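Local coordinates for protein UDP-4-amino-4,6-dideoxy-N-acetyl-beta-L-altrosamine transaminase (Helicobacter pylori, PDB 2FNU) that transfers an amino group from glutamate to a UDP-linked 4-keto sugar, using pyridoxal phosphate, in the second step of pseudaminic acid biosynthesis, at residues B[160-163]-B[164-167]; B[127-131]-B[132-136]. All coordinates share one frame; numbering follows the deposited sequence.

Contact 1 of 2, residues B[160-163]-B[164-167]; sequences GSEY and QNKK
Tyr163 and Lys166 close a two-stranded antiparallel beta hairpin, strands 162-163 and 166-167 joined by a type I' turn with Gln164 and Asn165 at its corners. Both backbone bonds of this hydrogen-bonded pair form: Tyr163 N donates a hydrogen bond to Lys166 O at 2.8 Å, nearly straight, and Lys166 N donates to Tyr163 O at 3.0 Å, more bent. Lys166 O also takes the CA-H of Glu162, at 3.2 Å from Glu162 CA. The corner amides, N of Gln164 and of Asn165, are satisfied from beyond the hairpin, by the two carboxylate oxygens of Asp279. At the non-hydrogen-bonded pair Glu162 and Lys167, water takes the place of a direct salt bridge: one water donates to Glu162 OE2 and accepts from Lys167 NZ, while the lysine end also makes a cation-pi contact with Phe44. Tyr163 CG lies anti to the backbone N (chi1 173°), which lays the ring beside the Gln164 chain. That extended chain runs alongside the ring, its CG 4.1 Å from the ring centroid in a CH-pi contact over one face and its amide plane 23° from the ring plane. Tyr163 OH has a weak hydrogen bond from Glu138 N. A second water donates to Glu162 OE1 at 2.6 Å and accepts from Asn165 ND2 at 3.0 Å.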
loop_
_atom_site.group_PDB
_atom_site.type_symbol
_atom_site.label_atom_id
_atom_site.label_comp_id
_atom_site.label_asym_id
_atom_site.label_seq_id
_atom_site.Cartn_x
_atom_site.Cartn_y
_atom_site.Cartn_z
ATOM N N GLY B 160 -7.958 -14.138 15.888
ATOM C CA GLY B 160 -8.412 -15.392 16.479
ATOM C C GLY B 160 -8.096 -15.522 17.961
ATOM O O GLY B 160 -8.656 -16.380 18.652
ATOM N N SER B 161 -7.185 -14.689 18.463
ATOM C CA SER B 161 -6.894 -14.677 19.899
ATOM C C SER B 161 -8.085 -14.182 20.698
ATOM O O SER B 161 -8.919 -13.435 20.175
ATOM C CB SER B 161 -5.680 -13.789 20.199
ATOM O OG SER B 161 -4.535 -14.289 19.525
ATOM N N GLU B 162 -8.134 -14.602 21.970
ATOM C CA GLU B 162 -9.246 -14.268 22.877
ATOM C C GLU B 162 -8.781 -13.642 24.191
ATOM O O GLU B 162 -7.634 -13.816 24.633
ATOM C CB GLU B 162 -10.068 -15.523 23.184
ATOM C CG GLU B 162 -10.754 -16.064 21.933
ATOM C CD GLU B 162 -11.578 -17.330 22.172
ATOM O OE1 GLU B 162 -11.744 -17.776 23.338
ATOM O OE2 GLU B 162 -12.050 -17.899 21.164
ATOM N N TYR B 163 -9.704 -12.928 24.819
ATOM C CA TYR B 163 -9.524 -12.437 26.175
ATOM C C TYR B 163 -10.863 -12.708 26.849
ATOM O O TYR B 163 -11.912 -12.274 26.362
ATOM C CB TYR B 163 -9.214 -10.949 26.148
ATOM C CG TYR B 163 -9.169 -10.315 27.523
ATOM C CD1 TYR B 163 -10.304 -9.697 28.060
ATOM C CD2 TYR B 163 -7.996 -10.317 28.275
ATOM C CE1 TYR B 163 -10.271 -9.099 29.322
ATOM C CE2 TYR B 163 -7.961 -9.721 29.556
ATOM C CZ TYR B 163 -9.099 -9.118 30.050
ATOM O OH TYR B 163 -9.082 -8.513 31.292
ATOM N N GLN B 164 -10.824 -13.463 27.948
ATOM C CA GLN B 164 -12.047 -13.838 28.658
ATOM C C GLN B 164 -13.104 -14.395 27.687
ATOM O O GLN B 164 -14.277 -14.020 27.711
ATOM C CB GLN B 164 -12.544 -12.680 29.529
ATOM C CG GLN B 164 -11.574 -12.386 30.682
ATOM C CD GLN B 164 -11.967 -11.180 31.517
ATOM O OE1 GLN B 164 -13.046 -10.599 31.345
ATOM N NE2 GLN B 164 -11.077 -10.789 32.431
ATOM N N ASN B 165 -12.660 -15.319 26.835
ATOM C CA ASN B 165 -13.547 -16.024 25.901
ATOM C C ASN B 165 -14.195 -15.155 24.830
ATOM O O ASN B 165 -15.188 -15.547 24.216
ATOM C CB ASN B 165 -14.619 -16.827 26.654
ATOM C CG ASN B 165 -14.009 -17.772 27.651
ATOM O OD1 ASN B 165 -14.095 -17.556 28.856
ATOM N ND2 ASN B 165 -13.315 -18.783 27.159
ATOM N N LYS B 166 -13.606 -13.981 24.596
ATOM C CA LYS B 166 -14.083 -13.067 23.564
ATOM C C LYS B 166 -12.952 -12.721 22.610
ATOM O O LYS B 166 -11.821 -12.451 23.031
ATOM C CB LYS B 166 -14.613 -11.786 24.216
ATOM C CG LYS B 166 -15.870 -12.069 25.070
ATOM C CD LYS B 166 -16.296 -10.913 25.952
ATOM C CE LYS B 166 -15.291 -10.641 27.051
ATOM N NZ LYS B 166 -15.819 -9.687 28.099
ATOM N N LYS B 167 -13.256 -12.694 21.320
ATOM C CA LYS B 167 -12.203 -12.434 20.345
ATOM C C LYS B 167 -11.615 -11.043 20.448
ATOM O O LYS B 167 -12.335 -10.035 20.534
ATOM C CB LYS B 167 -12.718 -12.663 18.926
ATOM C CG LYS B 167 -12.840 -14.122 18.596
ATOM C CD LYS B 167 -13.233 -14.334 17.169
ATOM C CE LYS B 167 -13.244 -15.823 16.822
ATOM N NZ LYS B 167 -14.452 -16.500 17.362
HETATM O O HOH W 1 -14.734 -16.681 20.390
HETATM O O HOH W 2 -13.560 -19.440 24.275
#

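Contact 2 of 2, residues B[127-131]-B[132-136]; sequences SVDYA and GKSVE
With chi1 at -58°, Asp129 sets CG beside its own backbone N, and the carboxylate swings across the loop to meet Val135; in Val135 a chi1 of -55° likewise puts CG1 beside the backbone N, facing strand 122-128. The two side chains cross at about a right angle. Val135 N donates to Asp129 OD1 at 3.1 Å, reaching it on the anti side and 29° out of the carboxylate plane. A water also donates to Asp129 OD1 and to Ser134 OG, bridging the two side chains, and Ser134 OG donates to Val135 O at 2.8 Å, in the carbonyl plane. The other carboxylate oxygen, Asp129 OD2, is hydrogen-bonded to Ser155 OG. Beside the Val135 N hydrogen bond, Val135 CG1 packs 3.2 Å from Val128 O, and CG2 lies 3.8 Å from Ser127 OG. At the tip the chain reverses through two overlapping turns: Gly132 N hydrogen-bonds to Asp129 O at 3.1 Å, and Lys133 N to Tyr130 O at 3.0 Å. Gly132 has a positive phi, with backbone angles that suit glycine. The loop leads from an inner strand of the seven-stranded sheet to helix 137-146, beside the active site: Val128 touches the cofactor, and Tyr130 OH hydrogen-bonds to the backbone O of His315, a substrate-binding residue. Lys133 NZ extends away to a salt bridge with Asp106. With Ser155, Val135 N and a water all gripping its carboxylate, buried Asp129 is probably stabilised as an anion and fixed in rotation, pinning the returning chain to the strand end.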
loop_
_atom_site.group_PDB
_atom_site.type_symbol
_atom_site.label_atom_id
_atom_site.label_comp_id
_atom_site.label_asym_id
_atom_site.label_seq_id
_atom_site.Cartn_x
_atom_site.Cartn_y
_atom_site.Cartn_z
ATOM N N SER B 127 -1.227 -0.607 22.677
ATOM C CA SER B 127 -0.686 -1.890 23.125
ATOM C C SER B 127 -0.509 -2.827 21.927
ATOM O O SER B 127 -1.075 -2.585 20.853
ATOM C CB SER B 127 -1.610 -2.543 24.165
ATOM O OG SER B 127 -2.921 -2.718 23.629
ATOM N N VAL B 128 0.256 -3.891 22.145
ATOM C CA VAL B 128 0.497 -4.926 21.139
ATOM C C VAL B 128 0.255 -6.294 21.779
ATOM O O VAL B 128 0.755 -6.571 22.882
ATOM C CB VAL B 128 1.965 -4.875 20.668
ATOM C CG1 VAL B 128 2.311 -6.069 19.752
ATOM C CG2 VAL B 128 2.214 -3.553 19.948
ATOM N N ASP B 129 -0.490 -7.159 21.091
ATOM C CA ASP B 129 -0.729 -8.511 21.602
ATOM C C ASP B 129 0.448 -9.352 21.133
ATOM O O ASP B 129 0.431 -9.934 20.042
ATOM C CB ASP B 129 -2.056 -9.038 21.070
ATOM C CG ASP B 129 -3.221 -8.151 21.456
ATOM O OD1 ASP B 129 -3.269 -7.693 22.626
ATOM O OD2 ASP B 129 -4.072 -7.883 20.588
ATOM N N TYR B 130 1.495 -9.394 21.955
ATOM C CA TYR B 130 2.735 -10.029 21.535
ATOM C C TYR B 130 2.552 -11.534 21.351
ATOM O O TYR B 130 2.088 -12.228 22.262
ATOM C CB TYR B 130 3.832 -9.751 22.565
ATOM C CG TYR B 130 5.141 -10.424 22.223
ATOM C CD1 TYR B 130 5.425 -11.698 22.702
ATOM C CD2 TYR B 130 6.073 -9.791 21.421
ATOM C CE1 TYR B 130 6.609 -12.336 22.391
ATOM C CE2 TYR B 130 7.278 -10.414 21.095
ATOM C CZ TYR B 130 7.525 -11.691 21.580
ATOM O OH TYR B 130 8.716 -12.322 21.284
ATOM N N ALA B 131 2.963 -12.018 20.165
ATOM C CA ALA B 131 2.874 -13.433 19.783
ATOM C C ALA B 131 1.452 -13.922 19.590
ATOM O O ALA B 131 1.239 -15.103 19.321
ATOM C CB ALA B 131 3.636 -14.350 20.786
ATOM N N GLY B 132 0.487 -13.005 19.706
ATOM C CA GLY B 132 -0.926 -13.366 19.714
ATOM C C GLY B 132 -1.574 -13.351 21.075
ATOM O O GLY B 132 -2.795 -13.454 21.177
ATOM N N LYS B 133 -0.788 -13.193 22.136
ATOM C CA LYS B 133 -1.362 -13.207 23.478
ATOM C C LYS B 133 -2.001 -11.855 23.788
ATOM O O LYS B 133 -1.331 -10.820 23.767
ATOM C CB LYS B 133 -0.290 -13.526 24.518
ATOM C CG LYS B 133 -0.859 -13.599 25.932
ATOM C CD LYS B 133 0.244 -13.874 26.951
ATOM C CE LYS B 133 -0.329 -14.268 28.294
ATOM N NZ LYS B 133 0.801 -14.663 29.209
ATOM N N SER B 134 -3.297 -11.865 24.105
ATOM C CA SER B 134 -3.970 -10.604 24.450
ATOM C C SER B 134 -3.305 -9.940 25.638
ATOM O O SER B 134 -2.956 -10.603 26.626
ATOM C CB SER B 134 -5.447 -10.857 24.781
ATOM O OG SER B 134 -6.082 -9.642 25.173
ATOM N N VAL B 135 -3.160 -8.613 25.553
ATOM C CA VAL B 135 -2.783 -7.837 26.728
ATOM C C VAL B 135 -3.917 -7.846 27.749
ATOM O O VAL B 135 -4.999 -8.407 27.498
ATOM C CB VAL B 135 -2.460 -6.387 26.344
ATOM C CG1 VAL B 135 -1.380 -6.365 25.248
ATOM C CG2 VAL B 135 -3.729 -5.649 25.857
ATOM N N GLU B 136 -3.666 -7.235 28.910
ATOM C CA GLU B 136 -4.665 -7.161 29.965
ATOM C C GLU B 136 -5.678 -6.073 29.642
ATOM O O GLU B 136 -5.586 -4.920 30.096
ATOM C CB GLU B 136 -3.983 -6.947 31.322
ATOM C CG GLU B 136 -3.369 -8.223 31.865
ATOM C CD GLU B 136 -4.421 -9.299 32.078
ATOM O OE1 GLU B 136 -4.281 -10.396 31.511
ATOM O OE2 GLU B 136 -5.426 -9.017 32.763
HETATM O O HOH W 3 -6.134 -7.682 23.124
#

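From the N terminus, contact 2 comes first: as the chain leaves strand 122-128 of the seven-stranded sheet, 127-136 reverses direction and delivers it to helix 137-146. Strand 150-154 follows, beside strand 122-128 in the sheet, and after it contact 1 closes the small hairpin 160-167 before strand 174-178. The two closures are in series, neither nested nor crossed, with centres about 11 Å apart. They nevertheless meet: Ser161 OG probably hydrogen-bonds Gly132 O at 2.5 Å, and Tyr163 CB packs 3.5 Å from Ser134 OG. The hairpin is thus fastened against the loop that follows strand 122-128, near the start of helix 137-146.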